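Local coordinates for protein ketosynthase (PDB 6KXD) that forms part of the ketosynthase/chain length factor of the ishigamide type II polyketide synthase and probably takes part in 3-oxoacyl chain synthesis, at residues A226-V238 against L325-A338; T173-L185 against V357-A369. All coordinates share one frame; numbering follows the deposited sequence.

How the contacts relate
Contact 1 and contact 2 lie about 11 Å apart, centre to centre, near the middle of a thiolase-type fold. Along the chain 173-185 comes first, then 226-238, 325-338 and 357-369, so both segments of contact 1 fall between those of contact 2. Helices 180-193 and 332-344 form the buried layer: the latter packs on strand 229-240, the former on strands 354-360 and 365-373, and A333 CB meets L182 CG at 3.5 Å where the helices touch. Two polar links join the contacts as well, a salt bridge from R178 NH2 to D327 OD2 at 2.7 Å and a probable hydrogen bond from Q336 NE2 to C358 O. Residues from both halves of the chain thus share one core.

Contact 1: A226-V238 against L325-A338; sequences APLLGEGCGLFLV and LGDTGAASASFQIA
The backbone N of D327 donates to L228 O over 2.7 Å, almost perfectly straight at 178°. G230 N returns the favour to D327 O at 2.9 Å, making a single beta bridge just before the buried helix 332-338 of the thiolase fold swings in against strand 232-238 at 57°. D327 also makes an Asx turn, its OD1 taking G329 N, while OD2 is paired with R178. Side chains are missing where the two segments press together: a CB on G230 would run into L325 O, and one on G232 into F335 CZ. The F335 ring slots in beside that glycine. A331 CB sits 3.7 Å above one of its faces, and E231 O lies in the ring plane at the edge, 3.7 Å from CE2; this carbonyl is buried with no hydrogen-bonding partner. Further on, S334 CB rests 3.5 Å from G234 O, its hydroxyl bonded to S204. F236, with CG anti to its carbonyl carbon (chi1 -51°), drops its ring onto the helix. Its CE1 meets I337 CG2 at 3.5 Å, and its CZ brings the ring edge to within 3.1 Å of S334 O.

Contact 2: T173-L185 against V357-A369; sequences TVAGGRVSGLLAL and VCAVDRDGAVAVA. With EDO (1,2-ethanediol), chain D.
Helix 180-185 runs over strand 365-369 at 60°, the axes 8.2 Å apart at their closest, and the loop ahead of the helix reaches the turn that joins this strand to 357-360. V179 lies over the paired strands, CG2 3.7 Å from A365 CB and CG1 3.5 Å from A359 O. One turn on, L182 spreads its branches, CD1 against A367 CB at 3.7 Å and CD2 3.8 Å from both V357 CG2 and A369 CB; the small alanines let the helix come this near. The polar end belongs to R178 and D361. D361 turns its carboxylate away from its own N (chi1 -175°), and OD1 accepts a hydrogen bond from R178 N at 3.0 Å, the donor lying above the carboxylate plane, while OD2 takes D363 N in an Asx turn. With an alanine in its place, the amides of R178 and D363 would probably lose their acceptor and the type I turn 361-364 a brace. R178 NH1 donates to V360 O at 3.0 Å, the oxygen in the guanidinium plane, and weakly to a bound ethanediol; its NH2 makes a salt bridge with D327. D363 in turn pairs with R147 of the partner chain. The strand, tight loop and buried helix are consistent with the nucleophile elbow of the ketosynthase fold, with R178 probably at the place the catalytic cysteine holds in active ketosynthases.

Contact 1: A226-V238 against L325-A338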
loop_
_atom_site.group_PDB
_atom_site.type_symbol
_atom_site.label_atom_id
_atom_site.label_comp_id
_atom_site.label_asym_id
_atom_site.label_seq_id
_atom_site.Cartn_x
_atom_site.Cartn_y
_atom_site.Cartn_z
ATOM N N ALA B 226 17.086 18.832 -13.855
ATOM C CA ALA B 226 17.017 17.563 -13.189
ATOM C C ALA B 226 16.988 17.856 -11.692
ATOM O O ALA B 226 17.814 18.614 -11.199
ATOM C CB ALA B 226 18.182 16.692 -13.593
ATOM N N PRO B 227 15.993 17.328 -10.942
ATOM C CA PRO B 227 15.857 17.676 -9.528
ATOM C C PRO B 227 17.041 17.181 -8.675
ATOM O O PRO B 227 17.686 16.163 -8.975
ATOM C CB PRO B 227 14.525 17.018 -9.139
ATOM C CG PRO B 227 14.384 15.868 -10.104
ATOM C CD PRO B 227 14.970 16.375 -11.404
ATOM N N LEU B 228 17.327 17.926 -7.617
ATOM C CA LEU B 228 18.186 17.444 -6.566
ATOM C C LEU B 228 17.420 16.357 -5.790
ATOM O O LEU B 228 16.394 16.651 -5.175
ATOM C CB LEU B 228 18.558 18.590 -5.631
ATOM C CG LEU B 228 19.575 18.201 -4.570
ATOM C CD1 LEU B 228 20.771 17.498 -5.206
ATOM C CD2 LEU B 228 20.011 19.393 -3.728
ATOM N N LEU B 229 17.922 15.126 -5.827
ATOM C CA LEU B 229 17.196 14.002 -5.211
ATOM C C LEU B 229 17.943 13.579 -3.950
ATOM O O LEU B 229 19.160 13.507 -3.930
ATOM C CB LEU B 229 17.111 12.842 -6.200
ATOM C CG LEU B 229 16.215 13.100 -7.411
ATOM C CD1 LEU B 229 16.323 11.974 -8.421
ATOM C CD2 LEU B 229 14.764 13.292 -6.965
ATOM N N GLY B 230 17.153 13.229 -2.944
ATOM C CA GLY B 230 17.663 12.715 -1.692
ATOM C C GLY B 230 17.058 11.360 -1.416
ATOM O O GLY B 230 16.312 10.771 -2.226
ATOM N N GLU B 231 17.412 10.826 -0.262
ATOM C CA GLU B 231 16.946 9.526 0.059
ATOM C C GLU B 231 16.952 9.377 1.573
ATOM O O GLU B 231 17.634 10.113 2.304
ATOM C CB GLU B 231 17.841 8.465 -0.580
ATOM C CG GLU B 231 19.259 8.535 -0.073
ATOM C CD GLU B 231 20.144 7.324 -0.366
ATOM O OE1 GLU B 231 19.627 6.338 -0.890
ATOM O OE2 GLU B 231 21.355 7.386 -0.070
ATOM N N GLY B 232 16.339 8.293 2.006
ATOM C CA GLY B 232 16.527 7.823 3.284
ATOM C C GLY B 232 15.244 7.277 3.861
ATOM O O GLY B 232 14.303 6.925 3.150
ATOM N N CYS B 233 15.195 7.229 5.185
ATOM C CA CYS B 233 14.035 6.715 5.883
ATOM C C CYS B 233 13.883 7.435 7.220
ATOM O O CYS B 233 14.837 7.616 7.955
ATOM C CB CYS B 233 14.161 5.217 6.147
ATOM S SG CYS B 233 12.843 4.481 7.158
ATOM N N GLY B 234 12.653 7.827 7.527
ATOM C CA GLY B 234 12.286 8.311 8.822
ATOM C C GLY B 234 11.225 7.430 9.398
ATOM O O GLY B 234 10.311 7.013 8.647
ATOM N N LEU B 235 11.346 7.103 10.701
ATOM C CA LEU B 235 10.420 6.267 11.407
ATOM C C LEU B 235 10.105 6.846 12.785
ATOM O O LEU B 235 10.989 7.489 13.393
ATOM C CB LEU B 235 11.003 4.880 11.674
ATOM C CG LEU B 235 11.325 4.006 10.471
ATOM C CD1 LEU B 235 11.962 2.719 10.972
ATOM C CD2 LEU B 235 10.063 3.693 9.666
ATOM N N PHE B 236 8.864 6.614 13.193
ATOM C CA PHE B 236 8.299 7.050 14.450
ATOM C C PHE B 236 7.733 5.873 15.208
ATOM O O PHE B 236 7.130 4.959 14.617
ATOM C CB PHE B 236 7.188 8.067 14.219
ATOM C CG PHE B 236 7.695 9.128 13.315
ATOM C CD1 PHE B 236 8.582 10.090 13.805
ATOM C CD2 PHE B 236 7.379 9.098 11.974
ATOM C CE1 PHE B 236 9.092 11.052 12.955
ATOM C CE2 PHE B 236 7.951 10.014 11.109
ATOM C CZ PHE B 236 8.808 10.986 11.611
ATOM N N LEU B 237 7.940 5.904 16.527
ATOM C CA LEU B 237 7.242 5.002 17.372
ATOM C C LEU B 237 6.003 5.754 17.864
ATOM O O LEU B 237 6.136 6.836 18.480
ATOM C CB LEU B 237 8.199 4.560 18.488
ATOM C CG LEU B 237 7.737 3.317 19.257
ATOM C CD1 LEU B 237 6.432 3.554 19.942
ATOM C CD2 LEU B 237 7.598 2.133 18.321
ATOM N N VAL B 238 4.815 5.266 17.536
ATOM C CA VAL B 238 3.553 5.861 17.927
ATOM C C VAL B 238 2.831 4.968 18.944
ATOM O O VAL B 238 2.731 3.762 18.770
ATOM C CB VAL B 238 2.660 6.112 16.693
ATOM C CG1 VAL B 238 1.320 6.712 17.054
ATOM C CG2 VAL B 238 3.407 6.990 15.687
ATOM N N LEU B 325 17.759 18.757 1.896
ATOM C CA LEU B 325 17.869 17.273 1.740
ATOM C C LEU B 325 17.622 16.799 0.308
ATOM O O LEU B 325 17.662 15.580 0.042
ATOM C CB LEU B 325 16.852 16.604 2.654
ATOM C CG LEU B 325 17.012 16.882 4.142
ATOM C CD1 LEU B 325 15.987 16.068 4.923
ATOM C CD2 LEU B 325 18.422 16.586 4.597
ATOM N N GLY B 326 17.365 17.706 -0.622
ATOM C CA GLY B 326 16.847 17.336 -1.889
ATOM C C GLY B 326 15.411 16.878 -1.775
ATOM O O GLY B 326 14.796 16.943 -0.694
ATOM N N ASP B 327 14.876 16.434 -2.906
ATOM C CA ASP B 327 13.571 15.863 -2.989
ATOM C C ASP B 327 13.707 14.436 -2.480
ATOM O O ASP B 327 14.298 13.620 -3.189
ATOM C CB ASP B 327 13.004 15.896 -4.412
ATOM C CG ASP B 327 11.595 15.332 -4.533
ATOM O OD1 ASP B 327 11.018 14.936 -3.497
ATOM O OD2 ASP B 327 11.070 15.303 -5.643
ATOM N N THR B 328 13.278 14.189 -1.232
ATOM C CA THR B 328 13.482 12.861 -0.636
ATOM C C THR B 328 12.290 11.949 -0.911
ATOM O O THR B 328 12.196 10.837 -0.362
ATOM C CB THR B 328 13.752 12.973 0.867
ATOM O OG1 THR B 328 12.634 13.616 1.507
ATOM C CG2 THR B 328 15.022 13.740 1.128
ATOM N N GLY B 329 11.382 12.351 -1.801
ATOM C CA GLY B 329 10.395 11.402 -2.258
ATOM C C GLY B 329 9.525 10.954 -1.098
ATOM O O GLY B 329 9.038 11.783 -0.317
ATOM N N ALA B 330 9.328 9.638 -0.966
ATOM C CA ALA B 330 8.450 9.095 0.048
ATOM C C ALA B 330 8.943 9.446 1.454
ATOM O O ALA B 330 8.139 9.383 2.391
ATOM C CB ALA B 330 8.277 7.600 -0.104
ATOM N N ALA B 331 10.247 9.673 1.612
ATOM C CA ALA B 331 10.773 9.955 2.920
ATOM C C ALA B 331 10.285 11.336 3.379
ATOM O O ALA B 331 10.291 11.608 4.567
ATOM C CB ALA B 331 12.279 9.866 2.951
ATOM N N SER B 332 9.898 12.182 2.415
ATOM C CA SER B 332 9.628 13.581 2.703
ATOM C C SER B 332 8.871 13.798 4.017
ATOM O O SER B 332 9.390 14.512 4.835
ATOM C CB SER B 332 8.950 14.261 1.544
ATOM O OG SER B 332 8.873 15.622 1.860
ATOM N N ALA B 333 7.627 13.305 4.171
ATOM C CA ALA B 333 6.804 13.759 5.292
ATOM C C ALA B 333 7.395 13.255 6.602
ATOM O O ALA B 333 7.247 13.890 7.604
ATOM C CB ALA B 333 5.350 13.363 5.166
ATOM N N SER B 334 8.065 12.092 6.563
ATOM C CA SER B 334 8.682 11.583 7.761
ATOM C C SER B 334 9.866 12.473 8.165
ATOM O O SER B 334 10.066 12.761 9.345
ATOM C CB SER B 334 9.079 10.125 7.558
ATOM O OG SER B 334 7.935 9.355 7.344
ATOM N N PHE B 335 10.658 12.903 7.192
ATOM C CA PHE B 335 11.751 13.826 7.450
ATOM C C PHE B 335 11.177 15.142 7.957
ATOM O O PHE B 335 11.719 15.707 8.892
ATOM C CB PHE B 335 12.613 14.046 6.235
ATOM C CG PHE B 335 13.515 12.906 5.877
ATOM C CD1 PHE B 335 13.715 11.856 6.758
ATOM C CD2 PHE B 335 14.189 12.911 4.689
ATOM C CE1 PHE B 335 14.566 10.816 6.429
ATOM C CE2 PHE B 335 15.029 11.866 4.354
ATOM C CZ PHE B 335 15.244 10.851 5.248
ATOM N N GLN B 336 9.984 15.509 7.473
ATOM C CA GLN B 336 9.377 16.768 7.918
ATOM C C GLN B 336 8.974 16.717 9.399
ATOM O O GLN B 336 9.280 17.646 10.162
ATOM C CB GLN B 336 8.196 17.132 7.031
ATOM C CG GLN B 336 8.671 17.530 5.658
ATOM C CD GLN B 336 7.520 17.509 4.699
ATOM O OE1 GLN B 336 7.480 16.742 3.760
ATOM N NE2 GLN B 336 6.562 18.364 4.952
ATOM N N ILE B 337 8.316 15.625 9.779
ATOM C CA ILE B 337 7.927 15.382 11.121
ATOM C C ILE B 337 9.191 15.276 11.979
ATOM O O ILE B 337 9.275 15.897 13.001
ATOM C CB ILE B 337 7.025 14.150 11.226
ATOM C CG1 ILE B 337 5.669 14.383 10.549
ATOM C CG2 ILE B 337 6.870 13.793 12.684
ATOM C CD1 ILE B 337 4.823 13.160 10.437
ATOM N N ALA B 338 10.180 14.503 11.549
ATOM C CA ALA B 338 11.458 14.397 12.273
ATOM C C ALA B 338 12.146 15.761 12.437
ATOM O O ALA B 338 12.708 16.017 13.515
ATOM C CB ALA B 338 12.374 13.415 11.625
#

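Contact 2: T173-L185 against V357-A369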
loop_
_atom_site.group_PDB
_atom_site.type_symbol
_atom_site.label_atom_id
_atom_site.label_comp_id
_atom_site.label_asym_id
_atom_site.label_seq_id
_atom_site.Cartn_x
_atom_site.Cartn_y
_atom_site.Cartn_z
ATOM N N THR B 173 2.295 -1.567 3.944
ATOM C CA THR B 173 3.047 -0.646 3.164
ATOM C C THR B 173 2.033 0.156 2.364
ATOM O O THR B 173 1.042 -0.445 1.874
ATOM C CB THR B 173 4.030 -1.342 2.213
ATOM O OG1 THR B 173 4.807 -2.186 3.059
ATOM C CG2 THR B 173 4.938 -0.393 1.474
ATOM N N VAL B 174 2.237 1.465 2.315
ATOM C CA VAL B 174 1.324 2.334 1.596
ATOM C C VAL B 174 2.197 3.154 0.661
ATOM O O VAL B 174 3.330 3.423 0.901
ATOM C CB VAL B 174 0.452 3.236 2.493
ATOM C CG1 VAL B 174 -0.483 2.413 3.358
ATOM C CG2 VAL B 174 1.296 4.207 3.315
ATOM N N ALA B 175 1.643 3.485 -0.498
ATOM C CA ALA B 175 2.371 4.264 -1.439
ATOM C C ALA B 175 1.947 5.717 -1.242
ATOM O O ALA B 175 1.427 6.051 -0.215
ATOM C CB ALA B 175 2.084 3.775 -2.843
ATOM N N GLY B 176 2.156 6.582 -2.235
ATOM C CA GLY B 176 1.727 7.956 -2.078
ATOM C C GLY B 176 2.853 8.936 -2.244
ATOM O O GLY B 176 2.638 10.150 -2.224
ATOM N N GLY B 177 4.092 8.451 -2.355
ATOM C CA GLY B 177 5.188 9.349 -2.567
ATOM C C GLY B 177 5.361 10.333 -1.421
ATOM O O GLY B 177 5.439 9.956 -0.248
ATOM N N ARG B 178 5.438 11.640 -1.720
ATOM C CA ARG B 178 5.735 12.577 -0.663
ATOM C C ARG B 178 4.694 12.592 0.469
ATOM O O ARG B 178 5.032 12.992 1.582
ATOM C CB ARG B 178 5.821 13.986 -1.225
ATOM C CG ARG B 178 6.871 14.123 -2.291
ATOM C CD ARG B 178 7.429 15.532 -2.264
ATOM N NE ARG B 178 8.191 15.709 -3.473
ATOM C CZ ARG B 178 7.649 15.937 -4.671
ATOM N NH1 ARG B 178 6.347 16.193 -4.791
ATOM N NH2 ARG B 178 8.425 15.938 -5.744
ATOM N N VAL B 179 3.452 12.183 0.202
ATOM C CA VAL B 179 2.430 12.233 1.239
ATOM C C VAL B 179 2.425 10.909 2.008
ATOM O O VAL B 179 1.637 10.782 2.950
ATOM C CB VAL B 179 1.036 12.537 0.721
ATOM C CG1 VAL B 179 1.029 13.906 0.079
ATOM C CG2 VAL B 179 0.512 11.441 -0.198
ATOM N N SER B 180 3.228 9.927 1.565
ATOM C CA SER B 180 3.045 8.549 2.034
ATOM C C SER B 180 3.297 8.458 3.554
ATOM O O SER B 180 2.696 7.607 4.221
ATOM C CB SER B 180 3.929 7.538 1.289
ATOM O OG SER B 180 5.284 7.825 1.600
ATOM N N GLY B 181 4.239 9.229 4.080
ATOM C CA GLY B 181 4.487 9.223 5.558
ATOM C C GLY B 181 3.262 9.661 6.335
ATOM O O GLY B 181 2.968 9.139 7.406
ATOM N N LEU B 182 2.497 10.605 5.783
ATOM C CA LEU B 182 1.282 11.053 6.430
ATOM C C LEU B 182 0.129 10.065 6.243
ATOM O O LEU B 182 -0.645 9.921 7.137
ATOM C CB LEU B 182 0.918 12.465 5.949
ATOM C CG LEU B 182 2.000 13.499 6.220
ATOM C CD1 LEU B 182 1.587 14.913 5.771
ATOM C CD2 LEU B 182 2.312 13.536 7.702
ATOM N N LEU B 183 0.008 9.428 5.074
ATOM C CA LEU B 183 -0.956 8.377 4.866
ATOM C C LEU B 183 -0.648 7.255 5.852
ATOM O O LEU B 183 -1.550 6.689 6.431
ATOM C CB LEU B 183 -0.841 7.885 3.435
ATOM C CG LEU B 183 -1.220 8.893 2.351
ATOM C CD1 LEU B 183 -1.049 8.236 1.010
ATOM C CD2 LEU B 183 -2.652 9.379 2.517
ATOM N N ALA B 184 0.643 6.975 6.024
ATOM C CA ALA B 184 1.034 5.909 6.922
ATOM C C ALA B 184 0.605 6.293 8.344
ATOM O O ALA B 184 0.129 5.480 9.095
ATOM C CB ALA B 184 2.493 5.680 6.880
ATOM N N LEU B 185 0.875 7.554 8.701
ATOM C CA LEU B 185 0.612 8.020 10.037
ATOM C C LEU B 185 -0.886 7.920 10.300
ATOM O O LEU B 185 -1.327 7.521 11.378
ATOM C CB LEU B 185 1.105 9.453 10.174
ATOM C CG LEU B 185 0.853 10.087 11.526
ATOM C CD1 LEU B 185 1.432 9.242 12.644
ATOM C CD2 LEU B 185 1.463 11.462 11.543
ATOM N N VAL B 357 2.795 19.978 9.347
ATOM C CA VAL B 357 3.623 19.458 8.252
ATOM C C VAL B 357 2.690 19.238 7.061
ATOM O O VAL B 357 1.581 18.856 7.226
ATOM C CB VAL B 357 4.389 18.183 8.636
ATOM C CG1 VAL B 357 5.241 18.422 9.855
ATOM C CG2 VAL B 357 3.501 16.984 8.825
ATOM N N CYS B 358 3.152 19.587 5.872
ATOM C CA CYS B 358 2.320 19.558 4.729
ATOM C C CYS B 358 3.150 18.908 3.615
ATOM O O CYS B 358 4.366 19.173 3.502
ATOM C CB CYS B 358 1.936 20.989 4.317
ATOM S SG CYS B 358 0.906 20.940 2.836
ATOM N N ALA B 359 2.512 18.090 2.788
ATOM C CA ALA B 359 3.183 17.574 1.606
ATOM C C ALA B 359 2.201 17.497 0.450
ATOM O O ALA B 359 1.013 17.371 0.657
ATOM C CB ALA B 359 3.776 16.225 1.857
ATOM N N VAL B 360 2.789 17.593 -0.751
ATOM C CA VAL B 360 2.105 17.449 -2.033
ATOM C C VAL B 360 2.902 16.476 -2.887
ATOM O O VAL B 360 4.084 16.419 -2.835
ATOM C CB VAL B 360 1.946 18.807 -2.741
ATOM C CG1 VAL B 360 1.131 19.714 -1.857
ATOM C CG2 VAL B 360 3.287 19.461 -3.079
ATOM N N ASP B 361 2.168 15.694 -3.651
ATOM C CA ASP B 361 2.757 14.677 -4.417
ATOM C C ASP B 361 2.333 14.903 -5.862
ATOM O O ASP B 361 1.242 15.443 -6.148
ATOM C CB ASP B 361 2.361 13.328 -3.846
ATOM C CG ASP B 361 3.055 12.190 -4.563
ATOM O OD1 ASP B 361 4.289 12.099 -4.411
ATOM O OD2 ASP B 361 2.359 11.440 -5.291
ATOM N N ARG B 362 3.193 14.480 -6.790
ATOM C CA ARG B 362 2.896 14.640 -8.205
ATOM C C ARG B 362 1.552 14.002 -8.540
ATOM O O ARG B 362 0.803 14.544 -9.288
ATOM C CB ARG B 362 3.970 14.011 -9.097
ATOM C CG ARG B 362 3.510 13.859 -10.542
ATOM C CD ARG B 362 4.591 14.071 -11.576
ATOM N NE ARG B 362 5.921 13.831 -11.049
ATOM C CZ ARG B 362 6.421 12.639 -10.782
ATOM N NH1 ARG B 362 5.640 11.571 -10.762
ATOM N NH2 ARG B 362 7.715 12.527 -10.556
ATOM N N ASP B 363 1.244 12.858 -7.933
ATOM C CA ASP B 363 0.091 12.076 -8.345
ATOM C C ASP B 363 -1.213 12.706 -7.821
ATOM O O ASP B 363 -2.248 12.096 -7.990
ATOM C CB ASP B 363 0.309 10.609 -7.964
ATOM C CG ASP B 363 1.530 9.982 -8.663
ATOM O OD1 ASP B 363 1.904 10.448 -9.760
ATOM O OD2 ASP B 363 2.111 9.037 -8.100
ATOM N N GLY B 364 -1.152 13.923 -7.234
ATOM C CA GLY B 364 -2.345 14.784 -6.965
ATOM C C GLY B 364 -2.709 14.906 -5.473
ATOM O O GLY B 364 -3.497 15.782 -5.058
ATOM N N ALA B 365 -2.108 14.058 -4.642
ATOM C CA ALA B 365 -2.433 13.995 -3.225
ATOM C C ALA B 365 -1.841 15.186 -2.468
ATOM O O ALA B 365 -0.748 15.663 -2.762
ATOM C CB ALA B 365 -1.945 12.705 -2.652
ATOM N N VAL B 366 -2.591 15.658 -1.469
ATOM C CA VAL B 366 -2.144 16.604 -0.523
ATOM C C VAL B 366 -2.435 16.053 0.880
ATOM O O VAL B 366 -3.435 15.387 1.117
ATOM C CB VAL B 366 -2.842 17.958 -0.766
ATOM C CG1 VAL B 366 -2.485 18.951 0.319
ATOM C CG2 VAL B 366 -2.485 18.498 -2.161
ATOM N N ALA B 367 -1.499 16.252 1.793
ATOM C CA ALA B 367 -1.742 15.839 3.181
ATOM C C ALA B 367 -1.099 16.846 4.139
ATOM O O ALA B 367 -0.034 17.453 3.873
ATOM C CB ALA B 367 -1.241 14.442 3.386
ATOM N N VAL B 368 -1.761 16.994 5.299
ATOM C CA VAL B 368 -1.335 17.864 6.300
ATOM C C VAL B 368 -1.481 17.155 7.636
ATOM O O VAL B 368 -2.483 16.506 7.848
ATOM C CB VAL B 368 -2.144 19.171 6.289
ATOM C CG1 VAL B 368 -1.795 20.028 7.492
ATOM C CG2 VAL B 368 -1.942 19.947 5.004
ATOM N N ALA B 369 -0.461 17.292 8.488
ATOM C CA ALA B 369 -0.583 16.837 9.853
ATOM C C ALA B 369 -0.352 18.008 10.801
ATOM O O ALA B 369 0.591 18.796 10.634
ATOM C CB ALA B 369 0.355 15.697 10.171
HETATM C C1 EDO D . 3.708 18.094 -8.215
HETATM O O1 EDO D . 4.759 17.794 -7.261
HETATM C C2 EDO D . 4.092 18.328 -9.682
HETATM O O2 EDO D . 3.373 19.507 -10.034
#